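Local coordinates for protein glycosyltransferase (Streptomyces halstedii, PDB 3WAD) that belongs to the GT-B clan of glycosyltransferases, enzymes built from two Rossmann-like domains that face one another across a cleft, at residues B[7-12]-B[37-42]; B[118-123]-B[140-145]; B[136-141]-B[191-196]; B[246-251]-B[274-279]; B[267-272]-B[365-370]. All blocks are in the same frame, centred on the assembly; numbering follows the deposited sequence.

Interaction 1 (B[7-12]-B[37-42])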
# COMPACT_ATOMS: atom_id res chain seq x y z
N VAL B 7 4.96 10.41 -11.35
CA VAL B 7 3.93 11.43 -11.14
C VAL B 7 4.66 12.68 -10.62
O VAL B 7 5.62 12.54 -9.83
CB VAL B 7 2.78 10.90 -10.21
CG1 VAL B 7 3.34 10.53 -8.85
CG2 VAL B 7 1.69 11.97 -10.00
N PHE B 8 4.26 13.89 -11.07
CA PHE B 8 4.82 15.11 -10.49
C PHE B 8 4.45 15.21 -8.97
O PHE B 8 3.55 14.52 -8.52
CB PHE B 8 4.45 16.40 -11.27
CG PHE B 8 3.01 16.83 -11.10
CD1 PHE B 8 2.69 17.88 -10.21
CD2 PHE B 8 1.96 16.14 -11.73
CE1 PHE B 8 1.30 18.25 -9.98
CE2 PHE B 8 0.60 16.51 -11.55
CZ PHE B 8 0.27 17.58 -10.70
N ALA B 9 5.16 16.06 -8.19
CA ALA B 9 4.96 16.11 -6.73
C ALA B 9 3.65 16.78 -6.33
O ALA B 9 3.55 18.02 -6.15
CB ALA B 9 6.21 16.74 -5.98
N ASN B 10 2.62 15.95 -6.21
CA ASN B 10 1.28 16.42 -5.87
C ASN B 10 0.60 15.24 -5.26
O ASN B 10 0.50 14.21 -5.93
CB ASN B 10 0.48 16.82 -7.14
CG ASN B 10 -0.97 17.26 -6.80
OD1 ASN B 10 -1.89 16.46 -6.65
ND2 ASN B 10 -1.15 18.54 -6.71
N ARG B 11 0.10 15.39 -4.04
CA ARG B 11 -0.46 14.26 -3.34
C ARG B 11 -1.70 13.65 -4.01
O ARG B 11 -1.88 12.43 -3.92
CB ARG B 11 -0.77 14.62 -1.88
CG ARG B 11 -0.83 13.44 -0.88
CD ARG B 11 -0.58 13.98 0.57
NE ARG B 11 -1.01 15.38 0.66
CZ ARG B 11 -0.19 16.44 0.73
NH1 ARG B 11 1.14 16.30 0.77
NH2 ARG B 11 -0.72 17.67 0.77
N SER B 12 -2.59 14.49 -4.53
CA SER B 12 -3.82 14.04 -5.22
C SER B 12 -3.46 13.20 -6.45
O SER B 12 -4.06 12.20 -6.68
CB SER B 12 -4.67 15.26 -5.71
OG SER B 12 -5.13 15.91 -4.53
N PRO B 37 11.58 15.12 -5.02
CA PRO B 37 11.93 14.78 -3.62
C PRO B 37 10.84 15.15 -2.63
O PRO B 37 10.59 14.38 -1.66
CB PRO B 37 13.22 15.57 -3.38
CG PRO B 37 13.84 15.75 -4.75
CD PRO B 37 12.69 15.76 -5.74
N ASP B 38 10.15 16.27 -2.87
CA ASP B 38 9.08 16.68 -1.99
C ASP B 38 7.86 15.77 -2.01
O ASP B 38 6.94 15.96 -1.22
CB ASP B 38 8.66 18.19 -2.15
CG ASP B 38 8.35 18.58 -3.58
OD1 ASP B 38 8.92 18.05 -4.56
OD2 ASP B 38 7.49 19.47 -3.74
N ASN B 39 7.80 14.78 -2.91
CA ASN B 39 6.66 13.87 -2.86
C ASN B 39 7.08 12.58 -2.15
O ASN B 39 6.28 11.71 -1.99
CB ASN B 39 6.12 13.51 -4.28
CG ASN B 39 4.63 13.17 -4.29
OD1 ASN B 39 3.89 13.51 -3.40
ND2 ASN B 39 4.18 12.54 -5.38
N VAL B 40 8.32 12.48 -1.68
CA VAL B 40 8.77 11.21 -1.09
C VAL B 40 8.01 10.81 0.16
O VAL B 40 7.58 9.67 0.35
CB VAL B 40 10.30 11.19 -0.91
CG1 VAL B 40 10.73 10.09 0.16
CG2 VAL B 40 11.01 10.97 -2.30
N GLN B 41 7.75 11.76 1.04
CA GLN B 41 7.05 11.38 2.21
C GLN B 41 5.65 10.80 1.90
O GLN B 41 5.17 9.84 2.61
CB GLN B 41 6.91 12.61 3.14
CG GLN B 41 6.13 12.25 4.43
CD GLN B 41 6.88 11.23 5.23
OE1 GLN B 41 8.06 11.40 5.46
NE2 GLN B 41 6.21 10.14 5.64
N ALA B 42 4.94 11.44 0.97
CA ALA B 42 3.62 10.98 0.56
C ALA B 42 3.73 9.54 -0.05
O ALA B 42 2.84 8.73 0.15
CB ALA B 42 2.98 11.92 -0.47
O HOH W 1 5.15 19.88 -4.96

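Interaction 2 (B[118-123]-B[140-145])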
# COMPACT_ATOMS: atom_id res chain seq x y z
N HIS B 118 17.50 6.70 -14.65
CA HIS B 118 16.89 5.55 -13.94
C HIS B 118 16.28 4.51 -14.87
O HIS B 118 16.33 3.27 -14.61
CB HIS B 118 15.80 6.01 -12.94
CG HIS B 118 15.28 4.89 -12.08
ND1 HIS B 118 16.07 4.26 -11.14
CD2 HIS B 118 14.06 4.30 -11.99
CE1 HIS B 118 15.37 3.31 -10.54
NE2 HIS B 118 14.15 3.31 -11.04
N ALA B 119 15.60 5.00 -15.92
CA ALA B 119 15.01 4.03 -16.88
C ALA B 119 16.18 3.25 -17.53
O ALA B 119 16.09 2.04 -17.64
CB ALA B 119 14.02 4.69 -17.94
N ARG B 120 17.29 3.94 -17.83
CA ARG B 120 18.44 3.29 -18.54
C ARG B 120 19.06 2.24 -17.60
O ARG B 120 19.15 1.04 -17.96
CB ARG B 120 19.47 4.28 -19.06
CG ARG B 120 18.97 5.23 -20.13
CD ARG B 120 20.10 5.72 -21.09
NE ARG B 120 20.23 7.18 -21.17
CZ ARG B 120 19.82 7.99 -22.17
NH1 ARG B 120 19.15 7.54 -23.24
NH2 ARG B 120 20.03 9.31 -22.06
N GLN B 121 19.30 2.64 -16.35
CA GLN B 121 19.79 1.71 -15.32
C GLN B 121 18.86 0.58 -15.04
O GLN B 121 19.22 -0.58 -15.22
CB GLN B 121 20.11 2.44 -14.02
CG GLN B 121 21.41 3.14 -14.08
CD GLN B 121 22.51 2.32 -14.86
OE1 GLN B 121 22.84 1.15 -14.51
NE2 GLN B 121 23.09 2.95 -15.92
N TRP B 122 17.66 0.90 -14.59
CA TRP B 122 16.70 -0.12 -14.13
C TRP B 122 16.08 -0.91 -15.25
O TRP B 122 15.43 -1.99 -15.02
CB TRP B 122 15.50 0.55 -13.37
CG TRP B 122 14.72 -0.40 -12.46
CD1 TRP B 122 15.29 -1.34 -11.62
CD2 TRP B 122 13.30 -0.46 -12.20
NE1 TRP B 122 14.35 -1.97 -10.90
CE2 TRP B 122 13.10 -1.47 -11.23
CE3 TRP B 122 12.18 0.24 -12.67
CZ2 TRP B 122 11.82 -1.81 -10.71
CZ3 TRP B 122 10.91 -0.10 -12.18
CH2 TRP B 122 10.73 -1.14 -11.22
N GLN B 123 16.07 -0.27 -16.41
CA GLN B 123 15.40 -0.76 -17.62
C GLN B 123 14.01 -1.36 -17.39
O GLN B 123 13.83 -2.53 -17.58
CB GLN B 123 16.34 -1.75 -18.38
CG GLN B 123 17.64 -1.04 -18.90
CD GLN B 123 17.41 -0.30 -20.19
OE1 GLN B 123 16.46 -0.59 -20.88
NE2 GLN B 123 18.30 0.67 -20.54
N ALA B 140 10.54 6.44 -21.13
CA ALA B 140 10.09 5.15 -21.67
C ALA B 140 10.64 4.83 -23.04
O ALA B 140 10.87 3.65 -23.35
CB ALA B 140 8.57 5.06 -21.76
N GLU B 141 10.76 5.88 -23.84
CA GLU B 141 11.14 5.77 -25.23
C GLU B 141 12.66 5.73 -25.38
O GLU B 141 13.18 5.44 -26.44
CB GLU B 141 10.59 6.98 -25.99
CG GLU B 141 9.07 6.91 -26.04
CD GLU B 141 8.52 6.25 -27.26
OE1 GLU B 141 7.26 6.23 -27.42
OE2 GLU B 141 9.37 5.76 -28.07
N ALA B 142 13.38 6.09 -24.33
CA ALA B 142 14.81 5.94 -24.35
C ALA B 142 15.13 4.45 -24.27
O ALA B 142 16.23 4.05 -24.54
CB ALA B 142 15.40 6.76 -23.24
N VAL B 143 14.16 3.60 -24.02
CA VAL B 143 14.42 2.20 -23.74
C VAL B 143 13.35 1.25 -24.38
O VAL B 143 13.16 0.06 -23.90
CB VAL B 143 14.67 1.93 -22.16
CG1 VAL B 143 15.74 2.90 -21.54
CG2 VAL B 143 13.40 1.96 -21.33
N GLY B 144 12.60 1.80 -25.36
CA GLY B 144 11.52 1.06 -26.02
C GLY B 144 10.65 0.33 -25.02
O GLY B 144 10.14 -0.83 -25.26
N ALA B 145 10.40 0.98 -23.87
CA ALA B 145 9.30 0.38 -23.12
C ALA B 145 8.03 1.06 -23.65
O ALA B 145 8.03 2.27 -23.91
CB ALA B 145 9.48 0.56 -21.57

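Interaction 3 (B[136-141]-B[191-196])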
# COMPACT_ATOMS: atom_id res chain seq x y z
N GLY B 136 7.63 11.02 -18.08
CA GLY B 136 7.20 9.63 -18.29
C GLY B 136 7.50 9.07 -19.69
O GLY B 136 8.27 8.06 -19.83
N PRO B 137 6.87 9.67 -20.74
CA PRO B 137 7.05 9.15 -22.10
C PRO B 137 8.49 9.33 -22.64
O PRO B 137 8.87 8.51 -23.42
CB PRO B 137 6.02 9.95 -22.95
CG PRO B 137 5.80 11.26 -22.17
CD PRO B 137 5.93 10.82 -20.69
N ILE B 138 9.21 10.40 -22.30
CA ILE B 138 10.62 10.59 -22.71
C ILE B 138 11.49 9.40 -22.17
O ILE B 138 12.21 8.66 -22.96
CB ILE B 138 11.15 11.94 -22.25
CG1 ILE B 138 10.25 13.08 -22.78
CG2 ILE B 138 12.63 12.20 -22.65
CD1 ILE B 138 10.18 13.14 -24.33
N ALA B 139 11.37 9.17 -20.85
CA ALA B 139 12.14 8.10 -20.23
C ALA B 139 11.82 6.74 -20.88
O ALA B 139 12.77 5.98 -21.19
CB ALA B 139 11.89 8.05 -18.73
N ALA B 140 10.54 6.44 -21.13
CA ALA B 140 10.09 5.15 -21.67
C ALA B 140 10.64 4.83 -23.04
O ALA B 140 10.87 3.65 -23.35
CB ALA B 140 8.57 5.06 -21.76
N GLU B 141 10.76 5.88 -23.84
CA GLU B 141 11.14 5.77 -25.23
C GLU B 141 12.66 5.73 -25.38
O GLU B 141 13.18 5.44 -26.44
CB GLU B 141 10.59 6.98 -25.99
CG GLU B 141 9.07 6.91 -26.04
CD GLU B 141 8.52 6.25 -27.26
OE1 GLU B 141 7.26 6.23 -27.42
OE2 GLU B 141 9.37 5.76 -28.07
N HIS B 191 18.10 13.03 -25.08
CA HIS B 191 18.05 11.62 -24.68
C HIS B 191 17.88 10.72 -25.91
O HIS B 191 17.60 9.52 -25.76
CB HIS B 191 16.94 11.44 -23.65
CG HIS B 191 17.15 12.32 -22.46
ND1 HIS B 191 16.29 13.35 -22.10
CD2 HIS B 191 18.19 12.39 -21.61
CE1 HIS B 191 16.78 13.98 -21.06
NE2 HIS B 191 17.94 13.43 -20.74
N GLY B 192 18.05 11.33 -27.10
CA GLY B 192 17.88 10.70 -28.43
C GLY B 192 16.45 10.23 -28.68
O GLY B 192 16.21 9.19 -29.31
N VAL B 193 15.46 10.98 -28.17
CA VAL B 193 14.04 10.54 -28.30
C VAL B 193 13.45 11.48 -29.32
O VAL B 193 13.56 12.77 -29.25
CB VAL B 193 13.24 10.63 -26.95
CG1 VAL B 193 11.73 10.42 -27.12
CG2 VAL B 193 13.74 9.63 -25.98
N ALA B 194 12.85 10.82 -30.31
CA ALA B 194 12.30 11.53 -31.47
C ALA B 194 10.86 11.85 -31.16
O ALA B 194 10.18 11.00 -30.56
CB ALA B 194 12.39 10.60 -32.73
N PHE B 195 10.33 13.01 -31.57
CA PHE B 195 8.85 13.16 -31.50
C PHE B 195 8.05 12.10 -32.23
O PHE B 195 8.23 11.92 -33.44
CB PHE B 195 8.38 14.54 -31.93
CG PHE B 195 6.90 14.70 -31.77
CD1 PHE B 195 6.33 14.88 -30.48
CD2 PHE B 195 6.03 14.57 -32.90
CE1 PHE B 195 4.95 14.99 -30.30
CE2 PHE B 195 4.62 14.70 -32.74
CZ PHE B 195 4.08 14.90 -31.44
N THR B 196 7.19 11.36 -31.52
CA THR B 196 6.10 10.61 -32.14
C THR B 196 4.85 11.10 -31.45
O THR B 196 4.94 11.64 -30.33
CB THR B 196 6.17 9.12 -31.80
OG1 THR B 196 6.46 8.96 -30.38
CG2 THR B 196 7.24 8.40 -32.63

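Interaction 4 (B[246-251]-B[274-279])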
# COMPACT_ATOMS: atom_id res chain seq x y z
N PRO B 246 -30.15 9.44 9.51
CA PRO B 246 -29.43 9.79 8.25
C PRO B 246 -28.24 10.75 8.43
O PRO B 246 -28.25 11.60 9.30
CB PRO B 246 -30.52 10.43 7.39
CG PRO B 246 -31.78 9.73 7.87
CD PRO B 246 -31.61 9.59 9.35
N ARG B 247 -27.19 10.56 7.63
CA ARG B 247 -25.97 11.38 7.75
C ARG B 247 -25.78 12.05 6.42
O ARG B 247 -26.17 11.50 5.39
CB ARG B 247 -24.78 10.48 7.96
CG ARG B 247 -23.92 10.85 9.07
CD ARG B 247 -23.19 9.59 9.51
NE ARG B 247 -23.28 9.42 10.97
CZ ARG B 247 -22.69 8.47 11.69
NH1 ARG B 247 -21.90 7.57 11.14
NH2 ARG B 247 -22.88 8.47 12.99
N VAL B 248 -25.17 13.23 6.44
CA VAL B 248 -24.79 13.91 5.22
C VAL B 248 -23.37 14.38 5.42
O VAL B 248 -23.00 14.77 6.52
CB VAL B 248 -25.72 15.11 4.89
CG1 VAL B 248 -25.12 16.01 3.81
CG2 VAL B 248 -27.11 14.59 4.45
N CYS B 249 -22.59 14.33 4.34
CA CYS B 249 -21.22 14.62 4.39
C CYS B 249 -21.08 15.90 3.62
O CYS B 249 -21.49 16.00 2.48
CB CYS B 249 -20.43 13.46 3.78
SG CYS B 249 -18.73 13.97 3.56
N LEU B 250 -20.52 16.91 4.27
CA LEU B 250 -20.26 18.22 3.71
C LEU B 250 -18.77 18.54 3.65
O LEU B 250 -18.12 18.70 4.67
CB LEU B 250 -20.97 19.28 4.58
CG LEU B 250 -20.76 20.73 4.21
CD1 LEU B 250 -21.40 21.03 2.81
CD2 LEU B 250 -21.24 21.68 5.37
N THR B 251 -18.23 18.62 2.43
CA THR B 251 -16.83 18.91 2.15
C THR B 251 -16.81 19.98 1.07
O THR B 251 -16.45 19.70 -0.06
CB THR B 251 -16.02 17.65 1.59
OG1 THR B 251 -16.74 17.06 0.51
CG2 THR B 251 -15.86 16.60 2.57
N ALA B 274 -27.35 22.94 7.31
CA ALA B 274 -27.72 22.05 8.43
C ALA B 274 -29.24 21.90 8.70
O ALA B 274 -29.68 21.02 9.43
CB ALA B 274 -26.98 22.48 9.71
N ASP B 275 -30.06 22.75 8.10
CA ASP B 275 -31.49 22.77 8.46
C ASP B 275 -32.26 21.69 7.68
O ASP B 275 -33.07 21.96 6.82
CB ASP B 275 -32.02 24.20 8.29
CG ASP B 275 -33.46 24.37 8.74
OD1 ASP B 275 -33.93 23.56 9.60
OD2 ASP B 275 -34.13 25.27 8.15
N ILE B 276 -31.95 20.44 8.00
CA ILE B 276 -32.40 19.30 7.23
C ILE B 276 -32.59 18.13 8.17
O ILE B 276 -32.09 18.11 9.28
CB ILE B 276 -31.30 18.91 6.15
CG1 ILE B 276 -30.01 18.42 6.85
CG2 ILE B 276 -31.01 20.11 5.22
CD1 ILE B 276 -29.39 17.23 6.21
N ASP B 277 -33.28 17.11 7.75
CA ASP B 277 -33.54 16.02 8.68
C ASP B 277 -32.44 14.96 8.66
O ASP B 277 -32.70 13.84 8.20
CB ASP B 277 -34.93 15.42 8.44
CG ASP B 277 -35.50 14.75 9.69
OD1 ASP B 277 -34.86 14.83 10.78
OD2 ASP B 277 -36.60 14.14 9.58
N ALA B 278 -31.25 15.31 9.18
CA ALA B 278 -30.06 14.42 9.20
C ALA B 278 -28.91 15.05 9.98
O ALA B 278 -28.92 16.26 10.19
CB ALA B 278 -29.62 14.09 7.78
N ASP B 279 -27.94 14.25 10.43
CA ASP B 279 -26.72 14.78 11.03
C ASP B 279 -25.68 15.15 9.97
O ASP B 279 -25.50 14.43 9.02
CB ASP B 279 -26.07 13.76 11.97
CG ASP B 279 -26.92 13.45 13.16
OD1 ASP B 279 -27.79 14.28 13.55
OD2 ASP B 279 -26.71 12.35 13.71

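Interaction 5 (B[267-272]-B[365-370])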
# COMPACT_ATOMS: atom_id res chain seq x y z
N ALA B 267 -21.32 31.28 8.28
CA ALA B 267 -22.34 30.78 9.22
C ALA B 267 -23.76 30.61 8.59
O ALA B 267 -24.43 29.59 8.81
CB ALA B 267 -22.39 31.66 10.44
N ASP B 268 -24.18 31.60 7.82
CA ASP B 268 -25.44 31.57 7.07
C ASP B 268 -25.53 30.33 6.19
O ASP B 268 -26.54 29.63 6.19
CB ASP B 268 -25.56 32.78 6.17
CG ASP B 268 -25.77 34.07 6.92
OD1 ASP B 268 -26.12 33.98 8.14
OD2 ASP B 268 -25.57 35.15 6.30
N PHE B 269 -24.48 30.09 5.41
CA PHE B 269 -24.37 28.86 4.60
C PHE B 269 -24.44 27.63 5.43
O PHE B 269 -25.16 26.72 5.10
CB PHE B 269 -23.06 28.85 3.83
CG PHE B 269 -23.15 29.54 2.51
CD1 PHE B 269 -22.51 30.74 2.30
CD2 PHE B 269 -23.92 28.96 1.47
CE1 PHE B 269 -22.60 31.40 1.05
CE2 PHE B 269 -24.05 29.62 0.22
CZ PHE B 269 -23.37 30.85 0.01
N VAL B 270 -23.73 27.60 6.56
CA VAL B 270 -23.77 26.41 7.41
C VAL B 270 -25.11 26.18 8.12
O VAL B 270 -25.59 25.02 8.25
CB VAL B 270 -22.61 26.41 8.42
CG1 VAL B 270 -22.75 25.26 9.34
CG2 VAL B 270 -21.30 26.28 7.66
N ASN B 271 -25.73 27.26 8.59
CA ASN B 271 -27.06 27.16 9.23
C ASN B 271 -28.11 26.63 8.27
O ASN B 271 -28.90 25.75 8.65
CB ASN B 271 -27.50 28.51 9.86
CG ASN B 271 -26.61 28.92 11.01
OD1 ASN B 271 -26.07 30.02 11.00
ND2 ASN B 271 -26.42 28.05 11.99
N ALA B 272 -28.11 27.11 7.03
CA ALA B 272 -29.10 26.63 6.04
C ALA B 272 -28.89 25.16 5.67
O ALA B 272 -29.82 24.32 5.73
CB ALA B 272 -29.07 27.47 4.81
N PRO B 365 -21.64 30.86 -9.27
CA PRO B 365 -22.45 32.10 -9.38
C PRO B 365 -23.93 32.04 -8.91
O PRO B 365 -24.52 33.11 -8.68
CB PRO B 365 -22.39 32.43 -10.90
CG PRO B 365 -21.80 31.22 -11.57
CD PRO B 365 -20.93 30.57 -10.53
N ASP B 366 -24.54 30.85 -8.77
CA ASP B 366 -25.95 30.66 -8.29
C ASP B 366 -26.08 30.19 -6.84
O ASP B 366 -27.15 29.76 -6.40
CB ASP B 366 -26.68 29.60 -9.12
CG ASP B 366 -26.75 29.95 -10.57
OD1 ASP B 366 -26.67 31.14 -10.96
OD2 ASP B 366 -26.88 29.00 -11.35
N LEU B 367 -24.98 30.25 -6.11
CA LEU B 367 -24.91 29.70 -4.80
C LEU B 367 -25.67 30.60 -3.84
O LEU B 367 -25.30 31.74 -3.70
CB LEU B 367 -23.44 29.75 -4.42
CG LEU B 367 -22.87 28.83 -3.40
CD1 LEU B 367 -23.50 27.46 -3.60
CD2 LEU B 367 -21.34 28.84 -3.67
N THR B 368 -26.76 30.12 -3.23
CA THR B 368 -27.32 30.76 -2.04
C THR B 368 -27.47 29.71 -0.94
O THR B 368 -27.55 28.50 -1.23
CB THR B 368 -28.69 31.48 -2.31
OG1 THR B 368 -29.71 30.54 -2.67
CG2 THR B 368 -28.55 32.42 -3.44
N PRO B 369 -27.53 30.14 0.34
CA PRO B 369 -27.74 29.12 1.41
C PRO B 369 -29.04 28.33 1.19
O PRO B 369 -29.07 27.08 1.26
CB PRO B 369 -27.79 29.96 2.68
CG PRO B 369 -26.95 31.16 2.36
CD PRO B 369 -27.20 31.46 0.89
N ASP B 370 -30.07 29.07 0.80
CA ASP B 370 -31.37 28.50 0.60
C ASP B 370 -31.40 27.47 -0.53
O ASP B 370 -32.03 26.42 -0.37
CB ASP B 370 -32.40 29.59 0.36
CG ASP B 370 -32.85 30.26 1.65
OD1 ASP B 370 -32.18 30.12 2.71
OD2 ASP B 370 -33.90 30.96 1.59

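Interaction 1 (B[7-12]-B[37-42])
N39 makes the largest share of this contact, against A9. Its CG stands anti to the backbone N (chi1 -152°), which sends the amide toward the 7-12 backbone. At the base, N39 CB rests on A9 CB at 3.7 Å. One bond further, N39 CG lies 3.8 Å from A9 CA. The tip is beside the peptide groups around A9: N39 OD1 lies 3.9 Å from N10 N, and N39 ND2 is 3.8 Å from F8 O and 4.1 Å from V7 CG1. ND2 bonds elsewhere, to S35 OG, which also bonds V7 O. S35 thus ties both segments together.

D38 also reaches the A9 methyl. Its CG sits in the crowded position between N and carbonyl carbon, and OD1 comes to 3.3 Å from A9 CB. A water donates to both A9 O and D38 OD2, at 2.7 Å each. The backbone N atoms of L57 and N58 also bond this carboxylate, so it is well held. At the far end, R11 CG touches A42 CB.

N10 caps helix 11-16 through H13 N. The contact joins the loops that follow the adjacent parallel strands 2-6 and 30-35, where they lead into helices 11-16 and 40-44.

Interaction 2 (B[118-123]-B[140-145])
The apolar part centres on V143. Its CG1 is anti to the carbonyl carbon (chi1 -51°) and points into the end of helix 109-122. There it meets A119 CB at 4.4 Å and R120 CG at 4.2 Å. A119 is buried and forms the inner side of the contact.

The polar-to-apolar contacts come from R120 and Q123. R120 CG leaves the backbone anti to the carbonyl carbon, and the chain bends at chi3. That bend brings R120 NH1 to 3.8 Å from A142 CB, an approach oblique to the guanidinium plane. Q123 leaves the helix with positive phi (43°), and its side chain bends at chi2. The amide then crosses V143 obliquely. Q123 OE1 lies 3.3 Å from V143 CB, and Q123 NE2 lies 3.5 Å from V143 CG1.

Between the segments the contact is van der Waals; hydrogen bonds shape each segment internally. Q123 NE2 donates to R120 O, although the position of that oxygen is less certain. A145 N donates to A140 O at 2.8 Å and closes the turn that follows helix 135-141.

Around the contact, H118, A119 and W122 pack on L4 of strand 2-6, and R120 also touches H191. H118 and Q121 meet R240 and A242 of the second subunit. The contact therefore joins the C-terminal ends of helices 109-122 and 135-141, which are linked through the parallel strand 126-130.

Interaction 3 (B[136-141]-B[191-196])
A Schellman motif ends helix 179-188, with G192 as its C-prime residue at positive phi. The chain that leaves this motif packs against the last turns of helix 135-141.

V193 is the main side chain, and both of its methyls touch the helix. CG1 is anti to the backbone N (chi1 170°) and CG2 is anti to the carbonyl carbon. V193 CG2 comes to 3.5 Å from I138 O, a methyl against a backbone oxygen. V193 CG1 reaches E141 CB at 3.8 Å and I138 CD1 at 4.2 Å. It therefore sits between two residues one turn apart on the helix. The I138 chain crosses that of V193 obliquely.

On the other branch, I138 CG2 meets H191 ND1 at 3.9 Å. The two side chains cross at about a right angle, and the methyl comes obliquely to the imidazole. R120 and V116 of helix 109-122 also touch H191.

E141 and T196 point tip to tip, with OE1 and OG1 4.1 Å apart. Each has a nearer partner: E141 OE1 bonds H147 NE2, and T196 OG1 bonds S198 OG. S198 also makes a weak bond to E141 OE1, so it links the two.

The arrangement is a Schellman-capped helix end whose exit loop covers helix 135-141 of the N-terminal Rossmann-like domain.

Interaction 4 (B[246-251]-B[274-279])
Two backbone hydrogen bonds begin the parallel pairing of strands 247-251 and 279-283. D279 N donates to P246 O at 2.9 Å, in the plane of that carbonyl. V248 N donates to D279 O, also at 2.9 Å, with a C=O...N angle of 168°. Both bonds have N-H...O angles of 152°. D279 thus bonds on both sides of R247, the usual pattern of a parallel bridge. R247 CA adds a CA-H...O contact to D279 O at 3.3 Å.

Before the bridge, two inverse gamma turns, centred on D275 and D277, use local groups. I276 N donates to A274 O, and A278 N to I276 O. N298 ND2 bonds the A274 and A278 carbonyls, and R245 forms salt bridges with the carboxylates of D277 and D279.

V248, I276 and A278 meet on the face away from R247 and D279. A278 CB sits 3.8 Å from P246 CB and 3.2 Å from P246 O. V248 CG2 meets I276 CD1 at 3.9 Å, where L376 of helix 369-381 touches both V248 and I276. R247 NE stays 5.3 Å from D279 OD2, so these opposite charges are near but not in contact.

The chemistry implies a junction fixed by its backbone, with R245 probably balancing the two acids at its edge.

Interaction 5 (B[267-272]-B[365-370])
F269 lays one ring face against P369. P369 CG stands 4.0 Å from the ring centroid and 16° off the normal, a CH-pi contact offset toward the rim. The two side chains run at about a right angle to each other, and the proline ring lies over the phenyl face through CG and CD, with P369 CD 3.7 Å from F269 CE2. Chi1 of F269 is -88°, carrying the ring toward the other segment. Farther out, F269 CE2 meets L367 CG at 3.9 Å, obliquely to the ring. L367 CG is anti to its backbone N, and the L367 side chain runs at about a right angle to that of F269.

One turn later, A272 CB packs on P369 CB at 3.5 Å. P369 CB also lies 3.7 Å from D268 O, the carbonyl that accepts the bond from A272 N. P369 thus fits against D268, F269 and A272 on one turn of helix 266-274.

T368 faces away and caps helix 369-381, with its OG1 bonded to R371 N. P369 follows as the first helix residue, where proline needs no N-H bond. The arrangement is a threonine N-cap with proline next, packed on a neighbouring helix of the C-terminal Rossmann-like domain.

The five contacts fall into two groups and one contact between them. Interactions 2 and 3 share A140 and E141 of helix 135-141, and their centres are 9 Å apart. Interactions 4 and 5 adjoin in sequence through helix 266-274, with centres 14 Å apart, and their segments alternate along the chain. The two groups lie on opposite sides of the chain's centre, 50 to 53 Å apart between centres. Interaction 1 is nearest the middle, 22 to 23 Å from the first group and 34 to 35 Å from the second. It lies at the C-terminal ends of the sheet strands, the end that in GT-B folds probably faces the interdomain cleft.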